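Putative oxidoreductase (Yersinia pestis, PDB 3KUX) probably catalyses an NAD(P)-dependent oxidation or reduction of a substrate not yet identified, as expected for a two-domain oxidoreductase with a Rossmann fold. Local coordinates at residues Phe151-Asp156 with Ala239-His244; Arg128-Phe133 with Leu185-Gln190; Phe124-Trp129 with Gly300-Tyr305. One frame throughout, in Å; residues are numbered along the deposited sequence.

Contact 1 of 3, residues Phe151-Asp156 with Ala239-His244; sequences FESHFD and ARYIVH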
loop_
_atom_site.group_PDB
_atom_site.type_symbol
_atom_site.label_atom_id
_atom_site.label_comp_id
_atom_site.label_asym_id
_atom_site.label_seq_id
_atom_site.Cartn_x
_atom_site.Cartn_y
_atom_site.Cartn_z
ATOM N N PHE A 151 15.241 -11.900 -4.163
ATOM C CA PHE A 151 13.942 -11.651 -3.551
ATOM C C PHE A 151 12.822 -11.780 -4.581
ATOM O O PHE A 151 12.796 -11.060 -5.580
ATOM C CB PHE A 151 13.920 -10.274 -2.889
ATOM C CG PHE A 151 12.585 -9.895 -2.293
ATOM C CD1 PHE A 151 12.061 -10.594 -1.215
ATOM C CD2 PHE A 151 11.867 -8.818 -2.797
ATOM C CE1 PHE A 151 10.833 -10.235 -0.662
ATOM C CE2 PHE A 151 10.638 -8.449 -2.250
ATOM C CZ PHE A 151 10.121 -9.156 -1.182
ATOM N N GLU A 152 11.903 -12.706 -4.335
ATOM C CA GLU A 152 10.800 -12.942 -5.255
ATOM C C GLU A 152 9.462 -12.745 -4.554
ATOM O O GLU A 152 9.197 -13.339 -3.513
ATOM C CB GLU A 152 10.897 -14.343 -5.863
ATOM C CG GLU A 152 9.855 -14.635 -6.935
ATOM C CD GLU A 152 10.216 -15.839 -7.791
ATOM O OE1 GLU A 152 9.359 -16.291 -8.580
ATOM O OE2 GLU A 152 11.360 -16.330 -7.684
ATOM N N SER A 153 8.624 -11.899 -5.140
ATOM C CA SER A 153 7.367 -11.504 -4.526
ATOM C C SER A 153 6.237 -11.613 -5.548
ATOM O O SER A 153 6.279 -10.953 -6.588
ATOM C CB SER A 153 7.488 -10.069 -4.002
ATOM O OG SER A 153 6.271 -9.605 -3.449
ATOM N N HIS A 154 5.240 -12.456 -5.256
ATOM C CA HIS A 154 4.107 -12.681 -6.166
ATOM C C HIS A 154 2.753 -12.279 -5.574
ATOM O O HIS A 154 2.540 -12.360 -4.361
ATOM C CB HIS A 154 3.991 -14.158 -6.537
ATOM C CG HIS A 154 5.065 -14.657 -7.449
ATOM N ND1 HIS A 154 4.787 -15.296 -8.639
ATOM C CD2 HIS A 154 6.413 -14.650 -7.332
ATOM C CE1 HIS A 154 5.920 -15.642 -9.224
ATOM N NE2 HIS A 154 6.921 -15.266 -8.450
ATOM N N PHE A 155 1.839 -11.872 -6.450
ATOM C CA PHE A 155 0.413 -11.852 -6.137
ATOM C C PHE A 155 -0.349 -12.578 -7.237
ATOM O O PHE A 155 -1.067 -11.958 -8.024
ATOM C CB PHE A 155 -0.117 -10.430 -5.989
ATOM C CG PHE A 155 -0.122 -9.939 -4.580
ATOM C CD1 PHE A 155 -0.440 -10.799 -3.540
ATOM C CD2 PHE A 155 0.182 -8.621 -4.288
ATOM C CE1 PHE A 155 -0.446 -10.354 -2.228
ATOM C CE2 PHE A 155 0.182 -8.166 -2.980
ATOM C CZ PHE A 155 -0.135 -9.036 -1.947
ATOM N N ASP A 156 -0.180 -13.895 -7.291
ATOM C CA ASP A 156 -0.789 -14.703 -8.339
ATOM C C ASP A 156 -2.197 -15.103 -7.938
ATOM O O ASP A 156 -2.421 -15.547 -6.818
ATOM C CB ASP A 156 0.062 -15.941 -8.615
ATOM C CG ASP A 156 1.471 -15.585 -9.024
ATOM O OD1 ASP A 156 1.678 -14.447 -9.498
ATOM O OD2 ASP A 156 2.375 -16.431 -8.871
ATOM N N ALA A 239 4.042 -19.277 -4.099
ATOM C CA ALA A 239 4.643 -18.602 -2.942
ATOM C C ALA A 239 4.401 -17.108 -2.979
ATOM O O ALA A 239 4.407 -16.505 -4.048
ATOM C CB ALA A 239 6.130 -18.880 -2.879
ATOM N N ARG A 240 4.185 -16.512 -1.810
ATOM C CA ARG A 240 4.088 -15.063 -1.699
ATOM C C ARG A 240 5.498 -14.487 -1.794
ATOM O O ARG A 240 5.777 -13.638 -2.646
ATOM C CB ARG A 240 3.414 -14.664 -0.382
ATOM C CG ARG A 240 3.498 -13.176 -0.031
ATOM C CD ARG A 240 2.528 -12.319 -0.850
ATOM N NE ARG A 240 2.808 -10.895 -0.670
ATOM C CZ ARG A 240 3.583 -10.170 -1.475
ATOM N NH1 ARG A 240 4.152 -10.718 -2.538
ATOM N NH2 ARG A 240 3.789 -8.887 -1.216
ATOM N N TYR A 241 6.385 -14.976 -0.929
ATOM C CA TYR A 241 7.788 -14.586 -0.946
ATOM C C TYR A 241 8.700 -15.794 -1.112
ATOM O O TYR A 241 8.456 -16.859 -0.537
ATOM C CB TYR A 241 8.191 -13.908 0.364
ATOM C CG TYR A 241 7.574 -12.558 0.650
ATOM C CD1 TYR A 241 7.372 -11.627 -0.360
ATOM C CD2 TYR A 241 7.240 -12.199 1.950
ATOM C CE1 TYR A 241 6.820 -10.389 -0.086
ATOM C CE2 TYR A 241 6.694 -10.964 2.237
ATOM C CZ TYR A 241 6.486 -10.064 1.218
ATOM O OH TYR A 241 5.941 -8.839 1.506
ATOM N N ILE A 242 9.770 -15.606 -1.876
ATOM C CA ILE A 242 10.875 -16.551 -1.943
ATOM C C ILE A 242 12.156 -15.744 -1.778
ATOM O O ILE A 242 12.447 -14.866 -2.591
ATOM C CB ILE A 242 10.910 -17.283 -3.293
ATOM C CG1 ILE A 242 9.709 -18.223 -3.418
ATOM C CG2 ILE A 242 12.217 -18.052 -3.453
ATOM C CD1 ILE A 242 9.508 -18.767 -4.805
ATOM N N VAL A 243 12.915 -16.019 -0.725
ATOM C CA VAL A 243 14.092 -15.213 -0.421
ATOM C C VAL A 243 15.318 -16.093 -0.221
ATOM O O VAL A 243 15.325 -16.965 0.644
ATOM C CB VAL A 243 13.865 -14.370 0.847
ATOM C CG1 VAL A 243 14.985 -13.371 1.030
ATOM C CG2 VAL A 243 12.526 -13.660 0.780
ATOM N N HIS A 244 16.356 -15.865 -1.018
ATOM C CA HIS A 244 17.586 -16.646 -0.898
ATOM C C HIS A 244 18.747 -15.809 -0.377
ATOM O O HIS A 244 19.018 -14.718 -0.879
ATOM C CB HIS A 244 17.976 -17.287 -2.236
ATOM C CG HIS A 244 16.972 -18.270 -2.757
ATOM N ND1 HIS A 244 16.463 -19.295 -1.988
ATOM C CD2 HIS A 244 16.389 -18.387 -3.975
ATOM C CE1 HIS A 244 15.603 -19.995 -2.707
ATOM N NE2 HIS A 244 15.542 -19.465 -3.916
#
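The guanidinium of Arg240 lies between two rings: Phe155 covers one face in a cation-pi stack (CZ of Arg240 4.2 Å from the Phe155 centroid, planes 29° apart), and Tyr241 touches the opposite face. At its edge, NH1 of Arg240 donates to OG of Ser153 (2.6 Å), tilted 21° from the guanidinium plane, and more weakly to the carbonyl of His154. The Arg240 side chain turns back because it bends at chi2 (76°). Phe151 meets CG2 of Val243 at its ring edge, 3.7 Å from CD1 of Phe151, and leans obliquely against Tyr241. These strands, 148-156 and 241-245, are antiparallel neighbours inside the mixed sheet of the C-terminal alpha/beta domain. Two hydrogen bonds link Glu152 and Ile242 (N of Glu152 to O of Ile242, 2.8 Å); beside a classic beta bulge at Arg240 and Tyr241, which faces strand 248-252, N of His154 donates to O of Arg240 (2.9 Å). Apolar Phe151 and Val243 suit the face packed by helices 131-142 and 176-192. On the other face, His154 bridges two carboxylates of its own segment, NE2 to OE1 of Glu152 (2.6 Å) and ND1 to OD2 of Asp156 (2.7 Å), and the His229 ring stacks on it.

Contact 2 of 3, residues Arg128-Phe133 with Leu185-Gln190; sequences RWDSDF and LDQALQ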
loop_
_atom_site.group_PDB
_atom_site.type_symbol
_atom_site.label_atom_id
_atom_site.label_comp_id
_atom_site.label_asym_id
_atom_site.label_seq_id
_atom_site.Cartn_x
_atom_site.Cartn_y
_atom_site.Cartn_z
ATOM N N ARG A 128 2.947 -2.080 3.887
ATOM C CA ARG A 128 4.161 -2.053 4.690
ATOM C C ARG A 128 3.847 -2.697 6.029
ATOM O O ARG A 128 4.731 -2.871 6.873
ATOM C CB ARG A 128 4.659 -0.625 4.902
ATOM C CG ARG A 128 5.251 0.014 3.661
ATOM C CD ARG A 128 5.941 1.314 3.997
ATOM N NE ARG A 128 6.273 2.091 2.807
ATOM C CZ ARG A 128 6.881 3.274 2.838
ATOM N NH1 ARG A 128 7.223 3.817 4.001
ATOM N NH2 ARG A 128 7.144 3.915 1.711
ATOM N N TRP A 129 2.577 -3.049 6.220
ATOM C CA TRP A 129 2.127 -3.627 7.481
ATOM C C TRP A 129 1.398 -4.959 7.310
ATOM O O TRP A 129 0.675 -5.400 8.208
ATOM C CB TRP A 129 1.285 -2.618 8.257
ATOM C CG TRP A 129 2.122 -1.505 8.787
ATOM C CD1 TRP A 129 2.869 -1.513 9.936
ATOM C CD2 TRP A 129 2.330 -0.224 8.183
ATOM N NE1 TRP A 129 3.521 -0.310 10.086
ATOM C CE2 TRP A 129 3.207 0.499 9.025
ATOM C CE3 TRP A 129 1.851 0.387 7.017
ATOM C CZ2 TRP A 129 3.619 1.795 8.734
ATOM C CZ3 TRP A 129 2.261 1.677 6.728
ATOM C CH2 TRP A 129 3.138 2.367 7.583
ATOM N N ASP A 130 1.599 -5.585 6.149
ATOM C CA ASP A 130 1.167 -6.953 5.908
ATOM C C ASP A 130 1.930 -7.893 6.826
ATOM O O ASP A 130 3.107 -7.665 7.128
ATOM C CB ASP A 130 1.448 -7.349 4.463
ATOM C CG ASP A 130 0.286 -7.060 3.535
ATOM O OD1 ASP A 130 -0.756 -6.562 4.015
ATOM O OD2 ASP A 130 0.415 -7.339 2.320
ATOM N N SER A 131 1.266 -8.959 7.264
ATOM C CA SER A 131 1.891 -9.938 8.145
ATOM C C SER A 131 3.199 -10.466 7.559
ATOM O O SER A 131 4.221 -10.522 8.244
ATOM C CB SER A 131 0.934 -11.097 8.393
ATOM O OG SER A 131 0.540 -11.677 7.163
ATOM N N ASP A 132 3.174 -10.855 6.292
ATOM C CA ASP A 132 4.359 -11.452 5.698
ATOM C C ASP A 132 5.530 -10.465 5.646
ATOM O O ASP A 132 6.662 -10.807 5.999
ATOM C CB ASP A 132 4.051 -12.069 4.320
ATOM C CG ASP A 132 3.131 -11.201 3.469
ATOM O OD1 ASP A 132 3.357 -9.973 3.398
ATOM O OD2 ASP A 132 2.188 -11.756 2.857
ATOM N N PHE A 133 5.253 -9.236 5.232
ATOM C CA PHE A 133 6.296 -8.230 5.097
ATOM C C PHE A 133 6.955 -7.894 6.441
ATOM O O PHE A 133 8.185 -7.869 6.555
ATOM C CB PHE A 133 5.735 -6.970 4.441
ATOM C CG PHE A 133 6.778 -5.938 4.120
ATOM C CD1 PHE A 133 7.707 -6.165 3.117
ATOM C CD2 PHE A 133 6.825 -4.737 4.819
ATOM C CE1 PHE A 133 8.671 -5.216 2.819
ATOM C CE2 PHE A 133 7.781 -3.785 4.526
ATOM C CZ PHE A 133 8.708 -4.022 3.526
ATOM N N LEU A 185 6.455 -2.853 -5.563
ATOM C CA LEU A 185 7.582 -1.950 -5.743
ATOM C C LEU A 185 7.968 -1.269 -4.435
ATOM O O LEU A 185 9.149 -1.178 -4.094
ATOM C CB LEU A 185 7.264 -0.894 -6.801
ATOM C CG LEU A 185 7.380 -1.314 -8.270
ATOM C CD1 LEU A 185 6.786 -0.250 -9.189
ATOM C CD2 LEU A 185 8.826 -1.593 -8.631
ATOM N N ASP A 186 6.970 -0.792 -3.701
ATOM C CA ASP A 186 7.239 -0.072 -2.471
ATOM C C ASP A 186 7.965 -0.952 -1.459
ATOM O O ASP A 186 8.902 -0.499 -0.794
ATOM C CB ASP A 186 5.956 0.476 -1.864
ATOM C CG ASP A 186 6.215 1.272 -0.601
ATOM O OD1 ASP A 186 7.007 2.238 -0.665
ATOM O OD2 ASP A 186 5.638 0.926 0.456
ATOM N N GLN A 187 7.534 -2.207 -1.343
ATOM C CA GLN A 187 8.201 -3.154 -0.447
ATOM C C GLN A 187 9.656 -3.393 -0.860
ATOM O O GLN A 187 10.555 -3.404 -0.020
ATOM C CB GLN A 187 7.447 -4.480 -0.401
ATOM C CG GLN A 187 6.103 -4.408 0.302
ATOM C CD GLN A 187 5.442 -5.769 0.433
ATOM O OE1 GLN A 187 4.493 -5.936 1.201
ATOM N NE2 GLN A 187 5.941 -6.751 -0.319
ATOM N N ALA A 188 9.877 -3.584 -2.157
ATOM C CA ALA A 188 11.220 -3.798 -2.684
ATOM C C ALA A 188 12.136 -2.625 -2.340
ATOM O O ALA A 188 13.279 -2.815 -1.922
ATOM C CB ALA A 188 11.171 -4.007 -4.177
ATOM N N LEU A 189 11.628 -1.411 -2.516
ATOM C CA LEU A 189 12.393 -0.223 -2.170
ATOM C C LEU A 189 12.677 -0.173 -0.670
ATOM O O LEU A 189 13.793 0.128 -0.257
ATOM C CB LEU A 189 11.657 1.039 -2.618
ATOM C CG LEU A 189 11.931 1.500 -4.050
ATOM C CD1 LEU A 189 11.897 0.326 -5.018
ATOM C CD2 LEU A 189 10.946 2.584 -4.468
ATOM N N GLN A 190 11.668 -0.475 0.142
ATOM C CA GLN A 190 11.826 -0.462 1.592
ATOM C C GLN A 190 12.889 -1.442 2.073
ATOM O O GLN A 190 13.626 -1.155 3.011
ATOM C CB GLN A 190 10.499 -0.773 2.271
ATOM C CG GLN A 190 9.490 0.336 2.130
ATOM C CD GLN A 190 9.989 1.623 2.733
ATOM O OE1 GLN A 190 10.293 1.683 3.925
ATOM N NE2 GLN A 190 10.086 2.664 1.914
#
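Arg128 grips Asp186 side-on in a buried salt bridge with two hydrogen bonds. NE of Arg128 donates to OD2 of Asp186 over 2.7 Å, almost straight at 175°, and NH2 of Arg128 to OD1 of Asp186 over 2.9 Å. Each carboxylate oxygen offers its syn lone pair, and the two flat groups are nearly coplanar. Asp186 can meet the arginine because its CG stands anti to the backbone N (chi1 -178°), while Arg128 runs out extended from CG to NE. A further salt bridge from NH2 to Glu325 gives the guanidinium a second acid, which probably helps to balance its buried positive charge.

One helical turn on from Asp186, the bent side chain of Gln190 lays its amide on one face of the same guanidinium, the planes 15° apart; CD of Gln190 is 3.5 Å from CZ of Arg128. A flat, polar amide suits the face of a guanidinium whose edge is already taken by the carboxylate.

The apolar part belongs to Phe133. CG of Gln187 sits over one face of its ring in a CH-pi contact, 3.9 Å from the centroid of Phe133, and CB of Gln190 comes to the ring edge, 3.9 Å from CZ of Phe133. Aliphatic glutamine stems suit both places beside an aromatic ring.

The ion pair ties the link that follows the last Rossmann strand to helix 176-192, and Phe133 begins the packing of helix 131-142 beside it. Both helices cover one face of the mixed sheet, as in the alpha/beta C-terminal domain of this oxidoreductase family.

Contact 3 of 3, residues Phe124-Trp129 with Gly300-Tyr305; sequences FHNRRW and GNYPAY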
loop_
_atom_site.group_PDB
_atom_site.type_symbol
_atom_site.label_atom_id
_atom_site.label_comp_id
_atom_site.label_asym_id
_atom_site.label_seq_id
_atom_site.Cartn_x
_atom_site.Cartn_y
_atom_site.Cartn_z
ATOM N N PHE A 124 -1.211 6.059 1.229
ATOM C CA PHE A 124 -1.636 4.864 1.940
ATOM C C PHE A 124 -0.986 3.593 1.398
ATOM O O PHE A 124 -1.640 2.777 0.752
ATOM C CB PHE A 124 -3.158 4.751 1.877
ATOM C CG PHE A 124 -3.731 3.667 2.739
ATOM C CD1 PHE A 124 -3.550 3.685 4.116
ATOM C CD2 PHE A 124 -4.469 2.640 2.175
ATOM C CE1 PHE A 124 -4.085 2.688 4.919
ATOM C CE2 PHE A 124 -5.012 1.640 2.969
ATOM C CZ PHE A 124 -4.820 1.665 4.347
ATOM N N HIS A 125 0.305 3.427 1.659
ATOM C CA HIS A 125 0.965 2.160 1.393
ATOM C C HIS A 125 0.787 1.246 2.603
ATOM O O HIS A 125 1.733 0.997 3.353
ATOM C CB HIS A 125 2.446 2.370 1.087
ATOM C CG HIS A 125 2.708 2.872 -0.298
ATOM N ND1 HIS A 125 2.374 2.152 -1.424
ATOM C CD2 HIS A 125 3.274 4.021 -0.739
ATOM C CE1 HIS A 125 2.715 2.838 -2.501
ATOM N NE2 HIS A 125 3.261 3.977 -2.113
ATOM N N ASN A 126 -0.436 0.753 2.785
ATOM C CA ASN A 126 -0.776 -0.058 3.950
ATOM C C ASN A 126 -0.020 -1.384 4.030
ATOM O O ASN A 126 0.154 -1.941 5.119
ATOM C CB ASN A 126 -2.281 -0.319 3.998
ATOM C CG ASN A 126 -2.786 -1.058 2.767
ATOM O OD1 ASN A 126 -2.686 -0.561 1.642
ATOM N ND2 ASN A 126 -3.337 -2.250 2.977
ATOM N N ARG A 127 0.432 -1.892 2.888
ATOM C CA ARG A 127 1.045 -3.216 2.876
ATOM C C ARG A 127 2.448 -3.239 3.467
ATOM O O ARG A 127 3.069 -4.298 3.550
ATOM C CB ARG A 127 1.022 -3.843 1.481
ATOM C CG ARG A 127 -0.385 -4.175 1.010
ATOM C CD ARG A 127 -0.408 -5.303 0.006
ATOM N NE ARG A 127 -1.784 -5.598 -0.382
ATOM C CZ ARG A 127 -2.496 -6.619 0.081
ATOM N NH1 ARG A 127 -1.963 -7.472 0.944
ATOM N NH2 ARG A 127 -3.745 -6.794 -0.329
ATOM N N ARG A 128 2.947 -2.080 3.887
ATOM C CA ARG A 128 4.161 -2.053 4.690
ATOM C C ARG A 128 3.847 -2.697 6.029
ATOM O O ARG A 128 4.731 -2.871 6.873
ATOM C CB ARG A 128 4.659 -0.625 4.902
ATOM C CG ARG A 128 5.251 0.014 3.661
ATOM C CD ARG A 128 5.941 1.314 3.997
ATOM N NE ARG A 128 6.273 2.091 2.807
ATOM C CZ ARG A 128 6.881 3.274 2.838
ATOM N NH1 ARG A 128 7.223 3.817 4.001
ATOM N NH2 ARG A 128 7.144 3.915 1.711
ATOM N N TRP A 129 2.577 -3.049 6.220
ATOM C CA TRP A 129 2.127 -3.627 7.481
ATOM C C TRP A 129 1.398 -4.959 7.310
ATOM O O TRP A 129 0.675 -5.400 8.208
ATOM C CB TRP A 129 1.285 -2.618 8.257
ATOM C CG TRP A 129 2.122 -1.505 8.787
ATOM C CD1 TRP A 129 2.869 -1.513 9.936
ATOM C CD2 TRP A 129 2.330 -0.224 8.183
ATOM N NE1 TRP A 129 3.521 -0.310 10.086
ATOM C CE2 TRP A 129 3.207 0.499 9.025
ATOM C CE3 TRP A 129 1.851 0.387 7.017
ATOM C CZ2 TRP A 129 3.619 1.795 8.734
ATOM C CZ3 TRP A 129 2.261 1.677 6.728
ATOM C CH2 TRP A 129 3.138 2.367 7.583
ATOM N N GLY A 300 -0.437 -9.127 10.863
ATOM C CA GLY A 300 -0.604 -7.926 10.050
ATOM C C GLY A 300 -1.029 -6.801 10.964
ATOM O O GLY A 300 -1.614 -7.046 12.020
ATOM N N ASN A 301 -0.744 -5.562 10.581
ATOM C CA ASN A 301 -0.988 -4.450 11.489
ATOM C C ASN A 301 -1.266 -3.142 10.764
ATOM O O ASN A 301 -0.517 -2.171 10.901
ATOM C CB ASN A 301 0.204 -4.288 12.435
ATOM C CG ASN A 301 -0.073 -3.333 13.574
ATOM O OD1 ASN A 301 -1.229 -3.096 13.936
ATOM N ND2 ASN A 301 0.988 -2.776 14.148
ATOM N N TYR A 302 -2.346 -3.114 9.992
ATOM C CA TYR A 302 -2.655 -1.930 9.213
ATOM C C TYR A 302 -2.849 -0.709 10.109
ATOM O O TYR A 302 -2.441 0.393 9.746
ATOM C CB TYR A 302 -3.873 -2.156 8.309
ATOM C CG TYR A 302 -3.606 -3.047 7.107
ATOM C CD1 TYR A 302 -2.326 -3.193 6.593
ATOM C CD2 TYR A 302 -4.644 -3.721 6.472
ATOM C CE1 TYR A 302 -2.083 -3.997 5.496
ATOM C CE2 TYR A 302 -4.409 -4.523 5.373
ATOM C CZ TYR A 302 -3.128 -4.657 4.890
ATOM O OH TYR A 302 -2.890 -5.457 3.799
ATOM N N PRO A 303 -3.450 -0.904 11.294
ATOM C CA PRO A 303 -3.696 0.214 12.216
ATOM C C PRO A 303 -2.437 1.018 12.525
ATOM O O PRO A 303 -2.527 2.198 12.854
ATOM C CB PRO A 303 -4.208 -0.471 13.490
ATOM C CG PRO A 303 -4.729 -1.794 13.037
ATOM C CD PRO A 303 -3.864 -2.198 11.867
ATOM N N ALA A 304 -1.272 0.389 12.424
ATOM C CA ALA A 304 -0.024 1.098 12.674
ATOM C C ALA A 304 0.096 2.356 11.806
ATOM O O ALA A 304 0.727 3.337 12.208
ATOM C CB ALA A 304 1.176 0.179 12.464
ATOM N N TYR A 305 -0.511 2.326 10.621
ATOM C CA TYR A 305 -0.435 3.456 9.693
ATOM C C TYR A 305 -1.098 4.699 10.259
ATOM O O TYR A 305 -0.470 5.752 10.381
ATOM C CB TYR A 305 -1.073 3.118 8.341
ATOM C CG TYR A 305 -1.078 4.289 7.382
ATOM C CD1 TYR A 305 0.067 4.632 6.677
ATOM C CD2 TYR A 305 -2.223 5.063 7.191
ATOM C CE1 TYR A 305 0.077 5.705 5.798
ATOM C CE2 TYR A 305 -2.224 6.141 6.320
ATOM C CZ TYR A 305 -1.068 6.456 5.624
ATOM O OH TYR A 305 -1.045 7.523 4.748
#
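Trp129 and Asn301 join the two backbones by one nearly straight hydrogen bond, N of Asn301 to O of Trp129 (2.8 Å), where the 3-10 turn 126-128 has ended, just ahead of the helix that carries Ala304 and Tyr305.

The Trp129 indole packs against Ala304 and Tyr305. The methyl of Ala304 sits over one indole face, its CB 3.4 Å from NE1 of Trp129; a side chain this small lets the flat ring come close to the helix. CZ3 of Trp129 meets CD1 of Tyr305 (3.7 Å) at the edge of the tyrosine ring.

Phe124 completes the aromatic cluster. Its edge points at a face of Tyr305 in a T-shaped pair, planes at 80° and CD1 of Phe124 3.6 Å from CE2 of Tyr305. With its CG anti to the backbone N (chi1 177°), Tyr305 presents one edge to the indole and a face to Phe124, while its hydroxyl is hydrogen-bonded to that of Ser122. Aromatic rings suit such a junction because they pack both flat and edge-on.

Tyr302 meets Asn126 and Arg127. ND2 of Asn126 stands over the ring face, 3.1 Å from CZ of Tyr302, and CB of Asn126 makes a CH-pi contact 4.2 Å from the Tyr302 centroid. The hydroxyl of Tyr302 lies over one face of the Arg127 guanidinium; Asp130 forms a salt bridge with Arg127 and is probably hydrogen-bonded to that hydroxyl.

Segment 124-129 leaves strand 121-123, an edge strand of the parallel sheet, so this aromatic cluster joins the NAD-binding Rossmann fold to the later part of this two-domain oxidoreductase.

Contacts 1 and 2 are buried, while contact 3 is partly buried. Contact 1 is centred about 17 Å from the centre of the chain, against about 8 and 7 Å for the centres of contacts 2 and 3. Contact 1 is sheet pairing, built on antiparallel backbone bonds; contact 2 joins the turn before helix 131-142, and that helix's first turn, to helix 176-192 through an ion pair and an aromatic contact; contact 3 relies chiefly on aromatic rings. Both helices of contact 2 lie on the sheet of contact 1, where Gln187 and Asp132 pack against Arg240 and Tyr241. Contacts 2 and 3 share Arg128 and Trp129, and Phe155 touching Arg127 connects contacts 1 and 3 more slightly.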